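Local coordinates for protein EreC (Klebsiella pneumoniae, PDB 6XCQ) that probably hydrolyses the lactone ring ester of erythromycin and related macrolides, an esterase activity that confers resistance to these antibiotics, at residues D377-Y382 against A399-K404; D372-D377 against R405-S410. The protein carries 1 engineered substitution. All blocks are in the same frame, centred on the assembly; numbering follows the deposited sequence. Where two conformers were deposited one is given.

Interaction 1 (D377-Y382 against A399-K404); sequences DSMEQY and APMKAK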
loop_
_atom_site.group_PDB
_atom_site.type_symbol
_atom_site.label_atom_id
_atom_site.label_comp_id
_atom_site.label_asym_id
_atom_site.label_seq_id
_atom_site.Cartn_x
_atom_site.Cartn_y
_atom_site.Cartn_z
ATOM N N ASP A 377 -20.509 -12.419 16.009
ATOM C CA ASP A 377 -20.578 -12.094 14.585
ATOM C C ASP A 377 -19.256 -11.537 14.071
ATOM O O ASP A 377 -19.233 -10.655 13.208
ATOM C CB ASP A 377 -21.721 -11.125 14.306
ATOM C CG ASP A 377 -21.635 -9.855 15.125
ATOM O OD1 ASP A 377 -20.602 -9.606 15.792
ATOM O OD2 ASP A 377 -22.619 -9.095 15.095
ATOM N N SER A 378 -18.132 -12.023 14.588
ATOM C CA SER A 378 -16.835 -11.607 14.079
ATOM C C SER A 378 -16.222 -12.694 13.196
ATOM O O SER A 378 -16.528 -13.884 13.326
ATOM C CB SER A 378 -15.901 -11.241 15.230
ATOM O OG SER A 378 -15.391 -12.388 15.871
ATOM N N MET A 379 -15.387 -12.269 12.249
ATOM C CA MET A 379 -14.651 -13.245 11.450
ATOM C C MET A 379 -13.722 -14.071 12.336
ATOM O O MET A 379 -13.503 -15.261 12.090
ATOM C CB MET A 379 -13.861 -12.539 10.350
ATOM C CG MET A 379 -13.008 -13.478 9.491
ATOM S SD MET A 379 -13.924 -14.781 8.619
ATOM C CE MET A 379 -15.085 -13.820 7.707
ATOM N N GLU A 380 -13.166 -13.443 13.371
ATOM C CA GLU A 380 -12.299 -14.153 14.305
ATOM C C GLU A 380 -13.027 -15.311 14.974
ATOM O O GLU A 380 -12.445 -16.383 15.181
ATOM C CB GLU A 380 -11.761 -13.172 15.355
ATOM C CG GLU A 380 -10.752 -12.149 14.774
ATOM C CD GLU A 380 -11.390 -11.032 13.948
ATOM O OE1 GLU A 380 -12.598 -10.753 14.134
ATOM O OE2 GLU A 380 -10.670 -10.417 13.117
ATOM N N GLN A 381 -14.302 -15.119 15.325
ATOM C CA GLN A 381 -15.027 -16.204 15.977
ATOM C C GLN A 381 -15.285 -17.340 15.008
ATOM O O GLN A 381 -15.229 -18.522 15.388
ATOM C CB GLN A 381 -16.349 -15.705 16.554
ATOM C CG GLN A 381 -17.102 -16.806 17.302
ATOM C CD GLN A 381 -16.365 -17.248 18.545
ATOM O OE1 GLN A 381 -16.068 -16.441 19.415
ATOM N NE2 GLN A 381 -16.059 -18.536 18.629
ATOM N N TYR A 382 -15.592 -16.995 13.758
ATOM C CA TYR A 382 -15.773 -18.004 12.721
ATOM C C TYR A 382 -14.519 -18.851 12.559
ATOM O O TYR A 382 -14.600 -20.078 12.446
ATOM C CB TYR A 382 -16.121 -17.307 11.408
ATOM C CG TYR A 382 -16.359 -18.216 10.222
ATOM C CD1 TYR A 382 -17.627 -18.721 9.951
ATOM C CD2 TYR A 382 -15.323 -18.537 9.352
ATOM C CE1 TYR A 382 -17.851 -19.534 8.858
ATOM C CE2 TYR A 382 -15.537 -19.345 8.256
ATOM C CZ TYR A 382 -16.801 -19.836 8.010
ATOM O OH TYR A 382 -17.009 -20.640 6.921
ATOM N N ALA A 399 -19.505 -18.297 1.706
ATOM C CA ALA A 399 -20.395 -19.261 2.323
ATOM C C ALA A 399 -21.205 -18.517 3.371
ATOM O O ALA A 399 -20.661 -17.618 4.023
ATOM C CB ALA A 399 -19.635 -20.421 2.979
ATOM N N PRO A 400 -22.494 -18.827 3.531
ATOM C CA PRO A 400 -23.276 -18.197 4.603
ATOM C C PRO A 400 -22.533 -18.288 5.929
ATOM O O PRO A 400 -21.895 -19.296 6.233
ATOM C CB PRO A 400 -24.582 -19.004 4.617
ATOM C CG PRO A 400 -24.340 -20.191 3.685
ATOM C CD PRO A 400 -23.312 -19.731 2.709
ATOM N N MET A 401 -22.592 -17.217 6.712
ATOM C CA MET A 401 -21.920 -17.238 8.005
ATOM C C MET A 401 -22.374 -16.042 8.816
ATOM O O MET A 401 -22.909 -15.068 8.280
ATOM C CB MET A 401 -20.393 -17.223 7.862
ATOM C CG MET A 401 -19.830 -15.902 7.413
ATOM S SD MET A 401 -18.047 -15.994 7.134
ATOM C CE MET A 401 -17.872 -14.785 5.808
ATOM N N LYS A 402 -22.145 -16.136 10.122
ATOM C CA LYS A 402 -22.501 -15.089 11.067
ATOM C C LYS A 402 -21.538 -13.917 11.042
ATOM O O LYS A 402 -21.860 -12.873 11.618
ATOM C CB LYS A 402 -22.553 -15.641 12.504
ATOM C CG LYS A 402 -23.639 -16.684 12.740
ATOM C CD LYS A 402 -23.811 -17.030 14.224
ATOM C CE LYS A 402 -22.585 -17.705 14.808
ATOM N NZ LYS A 402 -22.905 -18.413 16.096
ATOM N N ALA A 403 -20.371 -14.077 10.420
ATOM C CA ALA A 403 -19.314 -13.082 10.505
ATOM C C ALA A 403 -19.706 -11.828 9.734
ATOM O O ALA A 403 -20.013 -11.887 8.539
ATOM C CB ALA A 403 -18.008 -13.660 9.968
ATOM N N LYS A 404 -19.702 -10.699 10.423
ATOM C CA LYS A 404 -19.944 -9.410 9.790
ATOM C C LYS A 404 -18.896 -8.372 10.139
ATOM O O LYS A 404 -18.884 -7.300 9.519
ATOM C CB LYS A 404 -21.322 -8.873 10.192
ATOM C CG LYS A 404 -22.455 -9.457 9.364
ATOM C CD LYS A 404 -23.795 -9.028 9.926
ATOM C CE LYS A 404 -24.932 -9.516 9.032
ATOM N NZ LYS A 404 -25.038 -10.994 9.119
#
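Y382 and M401 meet through their first torsions: Y382 holds CG opposite its backbone N, which swings the ring out from the helix, while M401, in the conformer described here (one of two), has CG lodged between backbone N and carbonyl carbon (chi1 72°), bringing its sulfur over that ring. The result is a Met-aromatic contact at the start of helix 379-387, packed against the loop between strands 392-396 and 405-408. In this conformer M401 SD lies 3.9 Å from the centroid of the Y382 ring and only 10° off the ring normal, evidence for approach over the face. The two side chains run roughly at right angles, and M401 CB touches Y382 CE1, 3.6 Å away.

M379 extends the apolar patch. Its chain folds at chi2 and chi3, so the terminal methyl turns toward the loop and M379 CE comes to 3.5 Å from M401 CE, again in the conformer described. The same methyl packs on A403 CB, which also sits against M379 CA and S378 O at the first turn. L417 of helix 417-420 touches M379, M401 and A403.

The helix N-terminus is capped by S378, whose OG accepts from Q381 N at 3.0 Å; R375 O is a further hydrogen-bond partner of that hydroxyl. Just before the cap, the D377 carboxylate pairs with R405. One backbone bond joins the segments: K404 N donates to D377 O at 2.8 Å, nearly straight at the hydrogen (176°), with the nitrogen above the carbonyl plane.

Interaction 2 (D372-D377 against R405-S410); sequences DAIRED and RMRSQS
R405 and D377 form the one salt bridge between the loop 372-377 and strand 405-408, the first strand of an antiparallel hairpin with 411-414. In the R405 conformer described here (one of two), the arginine meets the carboxylate side-on, one nitrogen to each oxygen: R405 NE to D377 OD1 at 2.7 Å and R405 NH2 to D377 OD2 at 3.0 Å. The oxygens lie close to the guanidinium plane, yet the nitrogens stand above the carboxylate plane, the two groups being turned 50° apart. Within the loop, R375 grips D372 end-on, NH1 to OD2 and NH2 to OD1, and D372 OD2 has S412 OG as a second partner.

Carbonyl oxygens of the loop accept from both a side chain and the backbone. R407 points both NE and NH2 at D372 O, with NH2 at 2.8 Å from it; that oxygen sits in the guanidinium plane, which fixes the group's rotation. R405 N donates to D377 O at 3.1 Å. A water accepts from D372 N and donates to Q409 O.

I374 CG1 packs over one face of the R407 guanidinium, 3.6 Å from R407 NH2 and offset toward the rim.

Beyond these segments, R407 NH1 reaches H345 O at the end of strand 338-345 and G347 O just beyond, R405 NH1 pairs with E414 on strand 411-414, and I374 rests on E380 and Q381 of helix 379-387.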
loop_
_atom_site.group_PDB
_atom_site.type_symbol
_atom_site.label_atom_id
_atom_site.label_comp_id
_atom_site.label_asym_id
_atom_site.label_seq_id
_atom_site.Cartn_x
_atom_site.Cartn_y
_atom_site.Cartn_z
ATOM N N ASP A 372 -9.429 -5.455 19.638
ATOM C CA ASP A 372 -10.880 -5.455 19.804
ATOM C C ASP A 372 -11.382 -6.833 20.226
ATOM O O ASP A 372 -10.893 -7.862 19.745
ATOM C CB ASP A 372 -11.563 -5.036 18.496
ATOM C CG ASP A 372 -13.004 -4.604 18.701
ATOM O OD1 ASP A 372 -13.321 -4.126 19.811
ATOM O OD2 ASP A 372 -13.820 -4.748 17.759
ATOM N N ALA A 373 -12.375 -6.844 21.124
ATOM C CA ALA A 373 -12.969 -8.094 21.589
ATOM C C ALA A 373 -13.524 -8.920 20.434
ATOM O O ALA A 373 -14.138 -8.396 19.505
ATOM C CB ALA A 373 -14.095 -7.811 22.588
ATOM N N ILE A 374 -13.345 -10.231 20.518
ATOM C CA ILE A 374 -13.874 -11.138 19.506
ATOM C C ILE A 374 -15.330 -11.443 19.858
ATOM O O ILE A 374 -15.617 -11.930 20.949
ATOM C CB ILE A 374 -13.028 -12.418 19.440
ATOM C CG1 ILE A 374 -11.609 -12.060 18.974
ATOM C CG2 ILE A 374 -13.689 -13.497 18.565
ATOM C CD1 ILE A 374 -10.555 -13.148 19.294
ATOM N N ARG A 375 -16.250 -11.142 18.948
ATOM C CA ARG A 375 -17.672 -11.323 19.208
ATOM C C ARG A 375 -18.244 -12.407 18.302
ATOM O O ARG A 375 -17.571 -12.919 17.393
ATOM C CB ARG A 375 -18.425 -10.001 19.033
ATOM C CG ARG A 375 -17.942 -8.954 20.002
ATOM C CD ARG A 375 -18.569 -7.612 19.761
ATOM N NE ARG A 375 -17.826 -6.563 20.453
ATOM C CZ ARG A 375 -16.784 -5.925 19.925
ATOM N NH1 ARG A 375 -16.362 -6.229 18.696
ATOM N NH2 ARG A 375 -16.159 -4.986 20.624
ATOM N N GLU A 376 -19.510 -12.761 18.568
ATOM C CA GLU A 376 -20.100 -13.916 17.900
ATOM C C GLU A 376 -20.276 -13.667 16.412
ATOM O O GLU A 376 -20.199 -14.611 15.615
ATOM C CB GLU A 376 -21.444 -14.303 18.540
ATOM C CG GLU A 376 -22.082 -15.560 17.909
ATOM C CD GLU A 376 -23.416 -15.984 18.557
ATOM O OE1 GLU A 376 -23.811 -15.388 19.575
ATOM O OE2 GLU A 376 -24.056 -16.931 18.050
ATOM N N ASP A 377 -20.509 -12.419 16.009
ATOM C CA ASP A 377 -20.578 -12.094 14.585
ATOM C C ASP A 377 -19.256 -11.537 14.071
ATOM O O ASP A 377 -19.233 -10.655 13.208
ATOM C CB ASP A 377 -21.721 -11.125 14.306
ATOM C CG ASP A 377 -21.635 -9.855 15.125
ATOM O OD1 ASP A 377 -20.602 -9.606 15.792
ATOM O OD2 ASP A 377 -22.619 -9.095 15.095
ATOM N N ARG A 405 -18.031 -8.637 11.112
ATOM C CA ARG A 405 -17.005 -7.686 11.501
ATOM C C ARG A 405 -15.658 -8.392 11.574
ATOM O O ARG A 405 -15.585 -9.612 11.749
ATOM C CB ARG A 405 -17.350 -6.982 12.833
ATOM C CG ARG A 405 -17.584 -7.878 14.036
ATOM C CD ARG A 405 -18.221 -7.087 15.190
ATOM N NE ARG A 405 -19.681 -7.109 15.135
ATOM C CZ ARG A 405 -20.437 -6.068 14.801
ATOM N NH1 ARG A 405 -19.879 -4.906 14.498
ATOM N NH2 ARG A 405 -21.754 -6.190 14.772
ATOM N N MET A 406 -14.586 -7.615 11.384
ATOM C CA MET A 406 -13.230 -8.148 11.433
ATOM C C MET A 406 -12.325 -7.111 12.076
ATOM O O MET A 406 -12.516 -5.908 11.891
ATOM C CB MET A 406 -12.716 -8.519 10.027
ATOM C CG MET A 406 -11.330 -9.173 10.009
ATOM S SD MET A 406 -11.023 -10.024 8.435
ATOM C CE MET A 406 -11.361 -8.691 7.288
ATOM N N ARG A 407 -11.326 -7.585 12.817
ATOM C CA ARG A 407 -10.403 -6.671 13.473
ATOM C C ARG A 407 -9.675 -5.813 12.440
ATOM O O ARG A 407 -9.369 -6.252 11.334
ATOM C CB ARG A 407 -9.394 -7.445 14.316
ATOM C CG ARG A 407 -10.047 -8.148 15.530
ATOM C CD ARG A 407 -9.075 -9.057 16.216
ATOM N NE ARG A 407 -9.347 -9.140 17.652
ATOM C CZ ARG A 407 -8.649 -9.878 18.501
ATOM N NH1 ARG A 407 -7.644 -10.624 18.062
ATOM N NH2 ARG A 407 -8.946 -9.850 19.793
ATOM N N SER A 408 -9.398 -4.576 12.818
ATOM C CA SER A 408 -8.615 -3.691 11.972
ATOM C C SER A 408 -7.931 -2.720 12.921
ATOM O O SER A 408 -8.614 -1.994 13.650
ATOM C CB SER A 408 -9.520 -2.978 10.961
ATOM O OG SER A 408 -8.825 -1.986 10.231
ATOM N N GLN A 409 -6.603 -2.745 12.955
ATOM C CA GLN A 409 -5.824 -2.034 13.993
ATOM C C GLN A 409 -6.338 -2.531 15.349
ATOM O O GLN A 409 -6.587 -3.735 15.500
ATOM C CB GLN A 409 -5.901 -0.529 13.787
ATOM C CG GLN A 409 -5.268 -0.032 12.488
ATOM C CD GLN A 409 -3.809 -0.422 12.351
ATOM O OE1 GLN A 409 -3.428 -1.036 11.361
ATOM N NE2 GLN A 409 -2.973 -0.032 13.333
ATOM N N SER A 410 -6.539 -1.655 16.334
ATOM C CA SER A 410 -7.103 -2.060 17.617
ATOM C C SER A 410 -8.624 -1.986 17.639
ATOM O O SER A 410 -9.220 -2.166 18.702
ATOM C CB SER A 410 -6.525 -1.213 18.760
ATOM O OG SER A 410 -6.833 0.156 18.607
HETATM O O HOH W 1 -8.668 -4.952 16.775
#

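How the interactions relate
The two interactions lie 10 Å apart between centres, within the erythromycin esterase family region. They share D377, where the loop after strand 365-370 gives way to helix 379-387. Along the chain the order is 372-377, 377-382, 399-404, 405-410, so the 377-382 and 399-404 pair falls between the two outer segments. The two are stitched together directly: K402 NZ forms a salt bridge with E376 OE2 at 2.7 Å, and M379 N probably bonds to R405 O. Together they join the helix start, the loop before it and the two-stranded hairpin 405-414 into one partly buried region away from the chain's centre, beside strand 338-345 of the central mixed sheet.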